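Local atomic coordinates of LYND (Lyngbya aestuarii, PDB entry 4V1T), a protein that probably uses ATP to cyclise residues of a ribosomally made precursor peptide into azolines, as a cyanobactin heterocyclase of the YcaO family. Residues 54-59 and 63-68; 86-91 and 108-113. All coordinates share one frame; numbering follows the deposited sequence.

Interaction 1 (54-59 and 63-68); sequences QIVEKL and VPPEYI
Ile68, Leu59 and Val56 carry most of the contact, which joins two successive helices, 52-58 and 65-78, of the winged helix-turn-helix domain across a short loop. The side-chain contacts are all apolar, and no hydrogen bond passes between the two segments. Ile68 reaches across with the end of its longer branch: CG1 lies anti to the carbonyl carbon (chi1 -62°), and the extended second torsion carries CD1 onto the backbone of helix 52-58. There Ile68 CD1 rests 3.8 Å from Val56 CA. Ile68 CD1 is also 4.1 Å from Ile55 O, a carbonyl oxygen already used by the backbone N of Leu59 in the last turn of the helix. The same methyl lies 4.2 Å from Leu59 CD1, with the two side chains running obliquely past each other. The shorter branch of Ile68, CG2, faces Ile55 CG2. Leu59, the first residue to leave helical geometry, lays CB and CD1 against Ile68 CD1 and turns CD1 toward Val63 as well. Beyond these two segments, Leu59 and Val63 both pack on helix 37-42, which ties the contact to a third helix of the domain. Val56 divides its methyls between two partners. CG2 looks onto Ile68 CD1, while CG1, placed anti to the backbone N (chi1 173°), meets the first turn of helix 65-78 at the exposed margin, 3.7 Å from Pro65 CG.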
loop_
_atom_site.group_PDB
_atom_site.type_symbol
_atom_site.label_atom_id
_atom_site.label_comp_id
_atom_site.label_asym_id
_atom_site.label_seq_id
_atom_site.Cartn_x
_atom_site.Cartn_y
_atom_site.Cartn_z
ATOM N N GLN B 54 -36.312 -38.573 -7.203
ATOM C CA GLN B 54 -35.607 -39.567 -6.405
ATOM C C GLN B 54 -35.511 -39.180 -4.930
ATOM O O GLN B 54 -35.579 -40.040 -4.058
ATOM C CB GLN B 54 -34.211 -39.794 -6.977
ATOM C CG GLN B 54 -34.214 -40.555 -8.292
ATOM C CD GLN B 54 -32.962 -40.301 -9.098
ATOM O OE1 GLN B 54 -32.940 -39.420 -9.953
ATOM N NE2 GLN B 54 -31.905 -41.051 -8.814
ATOM N N ILE B 55 -35.345 -37.890 -4.661
ATOM C CA ILE B 55 -35.253 -37.390 -3.293
ATOM C C ILE B 55 -36.599 -37.503 -2.582
ATOM O O ILE B 55 -36.652 -37.834 -1.397
ATOM C CB ILE B 55 -34.793 -35.919 -3.253
ATOM C CG1 ILE B 55 -33.383 -35.783 -3.848
ATOM C CG2 ILE B 55 -34.795 -35.383 -1.816
ATOM C CD1 ILE B 55 -33.011 -34.370 -4.239
ATOM N N VAL B 56 -37.675 -37.223 -3.310
ATOM C CA VAL B 56 -39.020 -37.264 -2.745
ATOM C C VAL B 56 -39.388 -38.678 -2.284
ATOM O O VAL B 56 -40.067 -38.847 -1.264
ATOM C CB VAL B 56 -40.074 -36.758 -3.761
ATOM C CG1 VAL B 56 -41.492 -36.951 -3.229
ATOM C CG2 VAL B 56 -39.838 -35.289 -4.078
ATOM N N GLU B 57 -38.946 -39.685 -3.038
ATOM C CA GLU B 57 -39.206 -41.070 -2.666
ATOM C C GLU B 57 -38.164 -41.552 -1.656
ATOM O O GLU B 57 -38.473 -42.320 -0.749
ATOM C CB GLU B 57 -39.247 -41.974 -3.906
ATOM C CG GLU B 57 -37.973 -42.758 -4.210
ATOM C CD GLU B 57 -38.173 -43.769 -5.327
ATOM O OE1 GLU B 57 -39.299 -43.858 -5.872
ATOM O OE2 GLU B 57 -37.202 -44.488 -5.654
ATOM N N LYS B 58 -36.934 -41.088 -1.815
ATOM C CA LYS B 58 -35.871 -41.415 -0.871
ATOM C C LYS B 58 -36.243 -40.937 0.537
ATOM O O LYS B 58 -35.822 -41.529 1.530
ATOM C CB LYS B 58 -34.549 -40.797 -1.332
ATOM C CG LYS B 58 -33.360 -41.045 -0.419
ATOM C CD LYS B 58 -33.008 -42.516 -0.337
ATOM C CE LYS B 58 -31.655 -42.711 0.328
ATOM N NZ LYS B 58 -31.348 -44.150 0.528
ATOM N N LEU B 59 -37.046 -39.877 0.605
ATOM C CA LEU B 59 -37.495 -39.309 1.872
ATOM C C LEU B 59 -38.993 -39.503 2.084
ATOM O O LEU B 59 -39.607 -38.812 2.893
ATOM C CB LEU B 59 -37.151 -37.818 1.941
ATOM C CG LEU B 59 -35.691 -37.440 2.215
ATOM C CD1 LEU B 59 -35.544 -35.935 2.134
ATOM C CD2 LEU B 59 -35.228 -37.942 3.578
ATOM N N VAL B 63 -40.219 -36.557 5.494
ATOM C CA VAL B 63 -40.467 -35.259 4.875
ATOM C C VAL B 63 -41.385 -35.400 3.665
ATOM O O VAL B 63 -41.106 -36.191 2.768
ATOM C CB VAL B 63 -39.148 -34.588 4.427
ATOM C CG1 VAL B 63 -39.403 -33.142 4.013
ATOM C CG2 VAL B 63 -38.103 -34.640 5.541
ATOM N N PRO B 64 -42.482 -34.628 3.627
ATOM C CA PRO B 64 -43.358 -34.692 2.458
ATOM C C PRO B 64 -42.849 -33.816 1.308
ATOM O O PRO B 64 -41.996 -32.951 1.538
ATOM C CB PRO B 64 -44.697 -34.187 3.003
ATOM C CG PRO B 64 -44.315 -33.240 4.085
ATOM C CD PRO B 64 -43.024 -33.743 4.672
ATOM N N PRO B 65 -43.363 -34.040 0.082
ATOM C CA PRO B 65 -42.889 -33.347 -1.129
ATOM C C PRO B 65 -42.914 -31.820 -1.042
ATOM O O PRO B 65 -41.937 -31.178 -1.430
ATOM C CB PRO B 65 -43.860 -33.825 -2.212
ATOM C CG PRO B 65 -44.379 -35.132 -1.716
ATOM C CD PRO B 65 -44.421 -35.024 -0.224
ATOM N N GLU B 66 -44.005 -31.251 -0.538
ATOM C CA GLU B 66 -44.158 -29.801 -0.491
ATOM C C GLU B 66 -43.154 -29.150 0.447
ATOM O O GLU B 66 -42.760 -28.007 0.227
ATOM C CB GLU B 66 -45.581 -29.417 -0.084
ATOM C CG GLU B 66 -46.487 -29.148 -1.276
ATOM C CD GLU B 66 -47.910 -28.800 -0.876
ATOM O OE1 GLU B 66 -48.457 -29.448 0.045
ATOM O OE2 GLU B 66 -48.485 -27.874 -1.489
ATOM N N TYR B 67 -42.746 -29.873 1.491
ATOM C CA TYR B 67 -41.693 -29.405 2.374
ATOM C C TYR B 67 -40.361 -29.420 1.638
ATOM O O TYR B 67 -39.606 -28.450 1.692
ATOM C CB TYR B 67 -41.599 -30.261 3.641
ATOM C CG TYR B 67 -42.627 -29.933 4.709
ATOM C CD1 TYR B 67 -43.739 -29.138 4.428
ATOM C CD2 TYR B 67 -42.492 -30.431 5.996
ATOM C CE1 TYR B 67 -44.676 -28.846 5.403
ATOM C CE2 TYR B 67 -43.419 -30.136 6.979
ATOM C CZ TYR B 67 -44.514 -29.348 6.676
ATOM O OH TYR B 67 -45.451 -29.059 7.649
ATOM N N ILE B 68 -40.085 -30.520 0.951
ATOM C CA ILE B 68 -38.869 -30.639 0.148
ATOM C C ILE B 68 -38.796 -29.500 -0.868
ATOM O O ILE B 68 -37.758 -28.857 -1.019
ATOM C CB ILE B 68 -38.800 -31.999 -0.573
ATOM C CG1 ILE B 68 -38.749 -33.126 0.462
ATOM C CG2 ILE B 68 -37.589 -32.055 -1.501
ATOM C CD1 ILE B 68 -38.747 -34.525 -0.110
#

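Interaction 2 (86-91 and 108-113)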
loop_
_atom_site.group_PDB
_atom_site.type_symbol
_atom_site.label_atom_id
_atom_site.label_comp_id
_atom_site.label_asym_id
_atom_site.label_seq_id
_atom_site.Cartn_x
_atom_site.Cartn_y
_atom_site.Cartn_z
ATOM N N PRO B 86 -23.806 -32.809 -16.186
ATOM C CA PRO B 86 -23.224 -34.153 -16.305
ATOM C C PRO B 86 -21.904 -34.190 -17.058
ATOM O O PRO B 86 -21.067 -35.039 -16.771
ATOM C CB PRO B 86 -24.290 -34.931 -17.083
ATOM C CG PRO B 86 -25.560 -34.204 -16.838
ATOM C CD PRO B 86 -25.186 -32.762 -16.712
ATOM N N GLU B 87 -21.724 -33.274 -18.003
ATOM C CA GLU B 87 -20.559 -33.299 -18.883
ATOM C C GLU B 87 -19.317 -32.704 -18.242
ATOM O O GLU B 87 -18.252 -32.709 -18.841
ATOM C CB GLU B 87 -20.855 -32.575 -20.202
ATOM C CG GLU B 87 -21.410 -31.172 -20.059
ATOM C CD GLU B 87 -22.926 -31.149 -20.011
ATOM O OE1 GLU B 87 -23.564 -31.383 -21.057
ATOM O OE2 GLU B 87 -23.478 -30.913 -18.923
ATOM N N LEU B 88 -19.450 -32.200 -17.021
ATOM C CA LEU B 88 -18.308 -31.622 -16.301
ATOM C C LEU B 88 -17.889 -32.500 -15.130
ATOM O O LEU B 88 -18.737 -33.043 -14.427
ATOM C CB LEU B 88 -18.662 -30.234 -15.772
ATOM C CG LEU B 88 -18.961 -29.137 -16.780
ATOM C CD1 LEU B 88 -19.384 -27.879 -16.048
ATOM C CD2 LEU B 88 -17.773 -28.866 -17.684
ATOM N N SER B 89 -16.589 -32.634 -14.916
ATOM C CA SER B 89 -16.084 -33.291 -13.724
ATOM C C SER B 89 -16.492 -32.485 -12.485
ATOM O O SER B 89 -16.811 -31.304 -12.582
ATOM C CB SER B 89 -14.561 -33.423 -13.781
ATOM O OG SER B 89 -13.935 -32.172 -13.564
ATOM N N SER B 90 -16.477 -33.122 -11.324
ATOM C CA SER B 90 -16.829 -32.438 -10.086
ATOM C C SER B 90 -15.845 -31.296 -9.810
ATOM O O SER B 90 -16.228 -30.250 -9.291
ATOM C CB SER B 90 -16.855 -33.419 -8.910
ATOM O OG SER B 90 -15.628 -34.115 -8.812
ATOM N N GLU B 91 -14.585 -31.498 -10.181
ATOM C CA GLU B 91 -13.541 -30.510 -9.932
ATOM C C GLU B 91 -13.703 -29.270 -10.803
ATOM O O GLU B 91 -13.553 -28.142 -10.326
ATOM C CB GLU B 91 -12.160 -31.118 -10.147
ATOM C CG GLU B 91 -11.713 -32.054 -9.032
ATOM C CD GLU B 91 -11.880 -33.517 -9.406
ATOM O OE1 GLU B 91 -12.880 -33.865 -10.077
ATOM O OE2 GLU B 91 -11.002 -34.321 -9.041
ATOM N N GLU B 108 -21.890 -24.853 -21.304
ATOM C CA GLU B 108 -22.321 -24.324 -22.595
ATOM C C GLU B 108 -21.347 -23.242 -23.093
ATOM O O GLU B 108 -20.993 -23.199 -24.271
ATOM C CB GLU B 108 -23.739 -23.757 -22.496
ATOM C CG GLU B 108 -24.579 -23.958 -23.754
ATOM C CD GLU B 108 -25.027 -25.396 -23.939
ATOM O OE1 GLU B 108 -25.295 -26.082 -22.929
ATOM O OE2 GLU B 108 -25.114 -25.832 -25.102
ATOM N N ALA B 109 -20.913 -22.379 -22.187
ATOM C CA ALA B 109 -19.996 -21.310 -22.543
ATOM C C ALA B 109 -18.670 -21.852 -23.067
ATOM O O ALA B 109 -18.062 -21.272 -23.963
ATOM C CB ALA B 109 -19.751 -20.417 -21.351
ATOM N N LEU B 110 -18.230 -22.965 -22.497
ATOM C CA LEU B 110 -16.954 -23.565 -22.858
ATOM C C LEU B 110 -16.952 -24.163 -24.267
ATOM O O LEU B 110 -15.889 -24.494 -24.792
ATOM C CB LEU B 110 -16.573 -24.640 -21.833
ATOM C CG LEU B 110 -16.142 -24.163 -20.444
ATOM C CD1 LEU B 110 -15.934 -25.349 -19.522
ATOM C CD2 LEU B 110 -14.875 -23.340 -20.510
ATOM N N ARG B 111 -18.131 -24.298 -24.872
ATOM C CA ARG B 111 -18.257 -24.835 -26.234
ATOM C C ARG B 111 -17.944 -23.790 -27.295
ATOM O O ARG B 111 -17.881 -24.106 -28.474
ATOM C CB ARG B 111 -19.667 -25.366 -26.478
ATOM C CG ARG B 111 -20.023 -26.582 -25.655
ATOM C CD ARG B 111 -21.415 -27.086 -25.979
ATOM N NE ARG B 111 -21.814 -28.205 -25.134
ATOM C CZ ARG B 111 -20.974 -29.069 -24.562
ATOM N NH1 ARG B 111 -19.662 -28.966 -24.740
ATOM N NH2 ARG B 111 -21.445 -30.055 -23.805
ATOM N N GLN B 112 -17.771 -22.545 -26.880
ATOM C CA GLN B 112 -17.442 -21.469 -27.812
ATOM C C GLN B 112 -16.025 -21.658 -28.346
ATOM O O GLN B 112 -15.081 -21.755 -27.558
ATOM C CB GLN B 112 -17.549 -20.109 -27.123
ATOM C CG GLN B 112 -18.959 -19.699 -26.748
ATOM C CD GLN B 112 -18.974 -18.452 -25.882
ATOM O OE1 GLN B 112 -19.265 -17.362 -26.354
ATOM N NE2 GLN B 112 -18.650 -18.614 -24.599
ATOM N N PRO B 113 -15.868 -21.719 -29.679
ATOM C CA PRO B 113 -14.515 -21.877 -30.195
ATOM C C PRO B 113 -13.700 -20.584 -30.109
ATOM O O PRO B 113 -14.257 -19.484 -30.067
ATOM C CB PRO B 113 -14.732 -22.299 -31.649
ATOM C CG PRO B 113 -16.071 -21.776 -32.011
ATOM C CD PRO B 113 -16.883 -21.721 -30.749
#
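Glu87 and Arg111 meet at the surface, while Leu88 and Leu110 approach each other on the more buried side. Together they join the loop leading into helix 90-98 to the type I beta turn from Ala109 to Gln112, at the C-terminal side of helix 103-109. The Glu87 side chain is compact: CG sits between the backbone N and the carbonyl carbon (chi1 52°), and a further bend at chi2 folds the carboxylate back. Arg111 instead stretches out from CG to NE; the two side chains cross at about a right angle, and Arg111 offers only NH2 of its guanidinium. Glu87 OE1 lies near the guanidinium plane, at its edge, 3.7 Å from Arg111 NH2, which makes a long salt bridge rather than a hydrogen bond. The two flat groups are inclined by 66° and meet through one oxygen and one nitrogen, so this is not a coplanar two-pronged pair. Glu108 OE1 lies 5.9 Å from Glu87 OE1, and the nearby arginine probably eases this proximity of like charges. The leucines touch lightly through their ends, with Leu88 CD2 4.4 Å from Leu110 CD1; Leu88 also packs on Ala107 of helix 103-109, and Leu110 on Ile268 of the long helix 250-275. At the far end of the turn, Gln112 folds back on Ala109 O, which also accepts a hydrogen bond from the backbone N of Gln112. Gln112 NE2 gives Ala109 O a 2.8 Å bond, nearly straight at 169°, that lies in the carbonyl plane on a lone pair.

The two contacts follow one another along the chain without touching: their centres are about 30 Å apart and their nearest atoms about 11 Å. Interaction 1 is the larger, burying 289 Å² against 99 Å², and its side-chain contacts are purely apolar, drawing partly on the interior of the winged helix domain. Interaction 2 lies mostly at the surface and mixes a long charge pair with a light leucine contact. They share no helix. Interaction 1 packs sequence neighbours separated by a three-residue loop, whereas interaction 2 brings together the approaches to and from a pair of helices, 90-98 and 103-109, and its second segment leads on into strand 114-118.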